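Local coordinates for transcriptional regulator fur family (Xanthomonas campestris pv. campestris, PDB 7DH8), which is a zinc-binding regulator of the Fur family that probably represses zinc-uptake genes by binding their control regions on DNA when zinc is plentiful, at residues A107-N112 with A129-D134; Q140-A145 with F150-Q155. One frame throughout, in Å; residues are numbered along the deposited sequence.

Contact 1 is a partly buried, polar meeting near the middle of the chain, where a loop and a short strand share a zinc ion; contact 2 is buried and mainly apolar in its packing, and joins helix 135-146 to strand 151-160. Their centres lie about 20 Å apart. They follow one another in sequence and do not touch, yet both involve the same mixed sheet: strand 129-131 in contact 1 is one outermost strand within the chain, strand 151-160 in contact 2 the other. Metal bonds and water bridges dominate the first; side-chain packing, with one bridging water beside it, the second. Both also reach the second subunit of the dimer.

Contact 1. Residues A107-N112 with A129-D134; sequences ACHHPN and AVELED. With ZN (zinc ion), chain B.
The H109 imidazole lies against the E131 side chain with one face, where E131 CB sits 4.0 Å from the ring centroid in a CH-pi contact displaced toward the rim, while H109 CD2 comes within 3.0 Å of E131 OE1. CD2 of the neighbouring H110 lies over the centre of the opposite face, and a water occupies the edge, in the ring plane. This water is hydrogen-bonded to H109 NE2 and donates to E131 OE2 and L132 O, tying ring, carboxylate and backbone together. The ring and carboxylate planes are turned 45° apart. With CG anti to the backbone N (chi1 -179°) and an extended chain, E131 reaches from its strand to the metal. E131 OE2 binds the zinc ion at 2.0 Å, while E131 OE1 stays 3.0 Å from it, so the carboxylate ligates through one oxygen. C108 SG binds the same zinc ion at 2.1 Å, and H97 and H116 complete a Cys-His-His-Glu site, distinct from the four-cysteine site and consistent with the regulatory metal site of Fur-family proteins. E131 OE1 takes a weak hydrogen bond from H109 N (3.4 Å), and a second water bridges it to A107 O. Both carboxylate oxygens are thus held, which should limit rotation of the group. The zinc ion joins the loop after strand 104-107 to the mixed sheet, where strand 129-131 runs beside strand 119-123, while L132 packs on L148 of the second subunit and D134 caps helix 135-146.

Contact 2. Residues Q140-A145 with F150-Q155; sequences QLEARA and FQPQAQ
Apolar contacts centre on A145, whose CB lies 3.9 Å from P152 CB and equally close to F150 CD1, so the methyl meets both residues from the same general side. One turn earlier, the aliphatic part of E142 crosses P152 at about a right angle, with E142 CG 3.8 Å from P152 CG. The Q155 amide forms a mixed contact: Q155 OE1 approaches L141 CD1 at 3.3 Å, and NE2 lies near E142 CG. An extended chain beyond CG (chi2 -179°) carries this amide from the strand to the helix. Among the polar links, F150 N gives a weak hydrogen bond to A145 O (3.1 Å, 135° at the hydrogen), joining the two segments where they come nearest in backbone. A water accepts from Q155 NE2 and donates to E142 OE2, with a weak bond to P152 O. NE2 also bonds to V138 O of the same helix. The short helix and strand segments run roughly antiparallel (147°), and the strand pairs antiparallel with one of the second subunit, extending the sheet across the interface, as expected of the Fur-family dimerisation domain. Chemically, the amide is held one-sidedly: NE2 has two acceptors, whereas buried OE1 has no polar partner and faces the leucine, a probable energetic cost, partly offset by the two bonds of NE2.

Contact 1. Residues A107-N112 with A129-D134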
loop_
_atom_site.group_PDB
_atom_site.type_symbol
_atom_site.label_atom_id
_atom_site.label_comp_id
_atom_site.label_asym_id
_atom_site.label_seq_id
_atom_site.Cartn_x
_atom_site.Cartn_y
_atom_site.Cartn_z
ATOM N N ALA A 107 4.606 -14.954 -4.235
ATOM C CA ALA A 107 4.643 -16.051 -3.288
ATOM C C ALA A 107 5.496 -15.642 -2.093
ATOM O O ALA A 107 6.474 -14.890 -2.228
ATOM C CB ALA A 107 5.193 -17.328 -3.936
ATOM N N CYS A 108 5.102 -16.099 -0.910
ATOM C CA CYS A 108 5.955 -15.840 0.245
ATOM C C CYS A 108 7.188 -16.745 0.189
ATOM O O CYS A 108 7.076 -17.971 0.070
ATOM C CB CYS A 108 5.212 -16.044 1.556
ATOM S SG CYS A 108 6.331 -15.809 3.057
ATOM N N HIS A 109 8.356 -16.120 0.282
ATOM C CA HIS A 109 9.654 -16.782 0.195
ATOM C C HIS A 109 9.886 -17.744 1.378
ATOM O O HIS A 109 10.556 -18.768 1.184
ATOM C CB HIS A 109 10.720 -15.741 -0.174
ATOM C CG HIS A 109 11.108 -14.830 0.956
ATOM N ND1 HIS A 109 12.411 -14.424 1.179
ATOM C CD2 HIS A 109 10.372 -14.280 1.953
ATOM C CE1 HIS A 109 12.457 -13.652 2.254
ATOM N NE2 HIS A 109 11.234 -13.552 2.745
ATOM N N HIS A 110 9.351 -17.449 2.597
ATOM C CA HIS A 110 9.369 -18.350 3.751
ATOM C C HIS A 110 7.956 -18.467 4.306
ATOM O O HIS A 110 7.435 -17.538 4.946
ATOM C CB HIS A 110 10.348 -17.690 4.715
ATOM C CG HIS A 110 11.773 -17.976 4.357
ATOM N ND1 HIS A 110 12.259 -19.265 4.256
ATOM C CD2 HIS A 110 12.786 -17.157 3.977
ATOM C CE1 HIS A 110 13.520 -19.226 3.860
ATOM N NE2 HIS A 110 13.863 -17.962 3.679
ATOM N N PRO A 111 7.340 -19.639 4.119
ATOM C CA PRO A 111 5.870 -19.716 4.135
ATOM C C PRO A 111 5.353 -19.974 5.538
ATOM O O PRO A 111 4.262 -19.486 5.881
ATOM C CB PRO A 111 5.473 -20.900 3.242
ATOM C CG PRO A 111 6.707 -21.763 3.192
ATOM C CD PRO A 111 7.839 -20.775 3.143
ATOM N N ASN A 112 6.088 -20.742 6.364
ATOM C CA ASN A 112 5.500 -21.060 7.672
ATOM C C ASN A 112 6.106 -19.833 8.389
ATOM O O ASN A 112 7.047 -19.981 9.164
ATOM C CB ASN A 112 6.053 -22.364 8.267
ATOM C CG ASN A 112 7.557 -22.323 8.513
ATOM O OD1 ASN A 112 8.255 -21.386 8.087
ATOM N ND2 ASN A 112 8.073 -23.359 9.177
ATOM N N ALA A 129 10.038 -7.423 -6.897
ATOM C CA ALA A 129 9.643 -7.208 -5.511
ATOM C C ALA A 129 10.459 -8.127 -4.620
ATOM O O ALA A 129 10.530 -9.339 -4.842
ATOM C CB ALA A 129 8.162 -7.459 -5.291
ATOM N N VAL A 130 11.113 -7.547 -3.635
ATOM C CA VAL A 130 11.942 -8.338 -2.729
ATOM C C VAL A 130 11.300 -8.265 -1.356
ATOM O O VAL A 130 11.060 -7.165 -0.842
ATOM C CB VAL A 130 13.387 -7.833 -2.672
ATOM C CG1 VAL A 130 14.189 -8.679 -1.619
ATOM C CG2 VAL A 130 14.056 -7.945 -4.043
ATOM N N GLU A 131 11.127 -9.428 -0.725
ATOM C CA GLU A 131 10.477 -9.544 0.565
ATOM C C GLU A 131 11.540 -9.589 1.648
ATOM O O GLU A 131 12.363 -10.490 1.636
ATOM C CB GLU A 131 9.650 -10.822 0.651
ATOM C CG GLU A 131 8.946 -10.921 2.032
ATOM C CD GLU A 131 8.047 -12.150 2.161
ATOM O OE1 GLU A 131 7.805 -12.847 1.149
ATOM O OE2 GLU A 131 7.544 -12.416 3.290
ATOM N N LEU A 132 11.482 -8.669 2.603
ATOM C CA LEU A 132 12.409 -8.669 3.723
ATOM C C LEU A 132 11.688 -9.192 4.965
ATOM O O LEU A 132 10.502 -9.544 4.942
ATOM C CB LEU A 132 12.967 -7.251 3.946
ATOM C CG LEU A 132 13.593 -6.553 2.720
ATOM C CD1 LEU A 132 14.272 -5.254 3.140
ATOM C CD2 LEU A 132 14.615 -7.482 2.049
ATOM N N GLU A 133 12.409 -9.247 6.063
ATOM C CA GLU A 133 11.804 -9.385 7.390
ATOM C C GLU A 133 12.419 -8.485 8.453
ATOM O O GLU A 133 13.597 -8.661 8.783
ATOM C CB GLU A 133 12.036 -10.780 7.972
ATOM C CG GLU A 133 11.362 -11.030 9.343
ATOM C CD GLU A 133 12.281 -10.640 10.520
ATOM O OE1 GLU A 133 13.453 -10.245 10.238
ATOM O OE2 GLU A 133 11.867 -10.774 11.720
ATOM N N ASP A 134 11.646 -7.495 8.955
ATOM C CA ASP A 134 12.153 -6.568 9.995
ATOM C C ASP A 134 11.119 -6.629 11.122
ATOM O O ASP A 134 9.977 -6.207 10.931
ATOM C CB ASP A 134 12.275 -5.222 9.308
ATOM C CG ASP A 134 13.300 -4.321 10.009
ATOM O OD1 ASP A 134 13.198 -4.130 11.244
ATOM O OD2 ASP A 134 14.254 -3.856 9.326
HETATM ZN ZN ZN B . 6.058 -13.793 3.398
HETATM O O HOH W 1 7.752 -12.669 -1.561
HETATM O O HOH W 2 9.698 -12.482 5.142
#

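Contact 2. Residues Q140-A145 with F150-Q155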
loop_
_atom_site.group_PDB
_atom_site.type_symbol
_atom_site.label_atom_id
_atom_site.label_comp_id
_atom_site.label_asym_id
_atom_site.label_seq_id
_atom_site.Cartn_x
_atom_site.Cartn_y
_atom_site.Cartn_z
ATOM N N GLN A 140 8.014 -1.166 16.067
ATOM C CA GLN A 140 7.942 0.271 16.254
ATOM C C GLN A 140 6.598 0.812 15.808
ATOM O O GLN A 140 5.968 1.573 16.539
ATOM C CB GLN A 140 9.061 0.984 15.514
ATOM C CG GLN A 140 10.303 1.126 16.430
ATOM C CD GLN A 140 11.504 1.607 15.606
ATOM O OE1 GLN A 140 11.739 2.808 15.466
ATOM N NE2 GLN A 140 12.183 0.676 14.969
ATOM N N LEU A 141 6.121 0.405 14.617
ATOM C CA LEU A 141 4.844 0.914 14.135
ATOM C C LEU A 141 3.681 0.402 14.966
ATOM O O LEU A 141 2.687 1.125 15.153
ATOM C CB LEU A 141 4.656 0.528 12.661
ATOM C CG LEU A 141 5.484 1.310 11.638
ATOM C CD1 LEU A 141 5.184 0.751 10.156
ATOM C CD2 LEU A 141 5.191 2.790 11.750
ATOM N N GLU A 142 3.780 -0.815 15.521
ATOM C CA GLU A 142 2.774 -1.237 16.492
ATOM C C GLU A 142 2.745 -0.332 17.716
ATOM O O GLU A 142 1.664 0.091 18.162
ATOM C CB GLU A 142 2.993 -2.678 16.916
ATOM C CG GLU A 142 2.424 -3.671 15.956
ATOM C CD GLU A 142 2.748 -5.066 16.420
ATOM O OE1 GLU A 142 2.938 -5.227 17.646
ATOM O OE2 GLU A 142 2.812 -5.985 15.578
ATOM N N ALA A 143 3.913 -0.062 18.307
ATOM C CA ALA A 143 3.972 0.827 19.471
ATOM C C ALA A 143 3.390 2.195 19.151
ATOM O O ALA A 143 2.698 2.782 19.982
ATOM C CB ALA A 143 5.418 0.988 19.936
ATOM N N ARG A 144 3.732 2.749 17.972
ATOM C CA ARG A 144 3.175 4.039 17.585
ATOM C C ARG A 144 1.658 3.979 17.582
ATOM O O ARG A 144 0.982 4.880 18.093
ATOM C CB ARG A 144 3.682 4.443 16.196
ATOM C CG ARG A 144 5.180 4.894 16.080
ATOM C CD ARG A 144 5.510 6.037 17.087
ATOM N NE ARG A 144 4.592 7.197 16.978
ATOM C CZ ARG A 144 4.737 8.112 16.020
ATOM N NH1 ARG A 144 5.751 7.989 15.141
ATOM N NH2 ARG A 144 3.918 9.138 15.959
ATOM N N ALA A 145 1.108 2.917 16.975
ATOM C CA ALA A 145 -0.341 2.747 16.895
ATOM C C ALA A 145 -0.960 2.633 18.278
ATOM O O ALA A 145 -1.931 3.323 18.589
ATOM C CB ALA A 145 -0.679 1.515 16.038
ATOM N N PHE A 150 -4.976 2.998 18.845
ATOM C CA PHE A 150 -5.292 2.186 17.670
ATOM C C PHE A 150 -4.824 0.746 17.897
ATOM O O PHE A 150 -3.712 0.519 18.365
ATOM C CB PHE A 150 -4.619 2.831 16.463
ATOM C CG PHE A 150 -4.988 2.231 15.114
ATOM C CD1 PHE A 150 -4.274 1.153 14.593
ATOM C CD2 PHE A 150 -5.979 2.807 14.360
ATOM C CE1 PHE A 150 -4.607 0.645 13.315
ATOM C CE2 PHE A 150 -6.306 2.298 13.100
ATOM C CZ PHE A 150 -5.594 1.234 12.591
ATOM N N GLN A 151 -5.669 -0.232 17.578
ATOM C CA GLN A 151 -5.281 -1.622 17.818
ATOM C C GLN A 151 -4.783 -2.234 16.483
ATOM O O GLN A 151 -5.599 -2.632 15.634
ATOM C CB GLN A 151 -6.468 -2.411 18.407
ATOM C CG GLN A 151 -6.915 -1.721 19.751
ATOM C CD GLN A 151 -7.682 -2.568 20.717
ATOM O OE1 GLN A 151 -7.930 -3.747 20.485
ATOM N NE2 GLN A 151 -8.115 -1.935 21.832
ATOM N N PRO A 152 -3.477 -2.310 16.260
ATOM C CA PRO A 152 -2.949 -2.668 14.935
ATOM C C PRO A 152 -2.672 -4.116 14.526
ATOM O O PRO A 152 -1.875 -4.842 15.141
ATOM C CB PRO A 152 -1.494 -2.175 14.993
ATOM C CG PRO A 152 -1.129 -2.363 16.509
ATOM C CD PRO A 152 -2.435 -2.089 17.283
ATOM N N GLN A 153 -3.359 -4.522 13.452
ATOM C CA GLN A 153 -3.169 -5.838 12.870
ATOM C C GLN A 153 -2.405 -6.456 11.697
ATOM O O GLN A 153 -1.884 -7.571 11.833
ATOM C CB GLN A 153 -4.579 -6.255 12.413
ATOM C CG GLN A 153 -5.593 -6.207 13.560
ATOM C CD GLN A 153 -5.345 -7.266 14.628
ATOM O OE1 GLN A 153 -4.490 -8.162 14.463
ATOM N NE2 GLN A 153 -6.105 -7.193 15.728
ATOM N N ALA A 154 -2.286 -5.748 10.585
ATOM C CA ALA A 154 -1.522 -6.261 9.447
ATOM C C ALA A 154 -1.023 -4.882 9.001
ATOM O O ALA A 154 -1.767 -3.893 8.963
ATOM C CB ALA A 154 -2.198 -6.785 8.169
ATOM N N GLN A 155 0.264 -4.827 8.621
ATOM C CA GLN A 155 0.861 -3.637 8.031
ATOM C C GLN A 155 1.263 -3.793 6.577
ATOM O O GLN A 155 1.863 -4.807 6.211
ATOM C CB GLN A 155 2.147 -3.300 8.845
ATOM C CG GLN A 155 1.844 -3.153 10.364
ATOM C CD GLN A 155 3.119 -2.786 11.135
ATOM O OE1 GLN A 155 4.107 -2.387 10.532
ATOM N NE2 GLN A 155 3.096 -2.929 12.452
HETATM O O HOH W 3 0.866 -4.644 13.476
#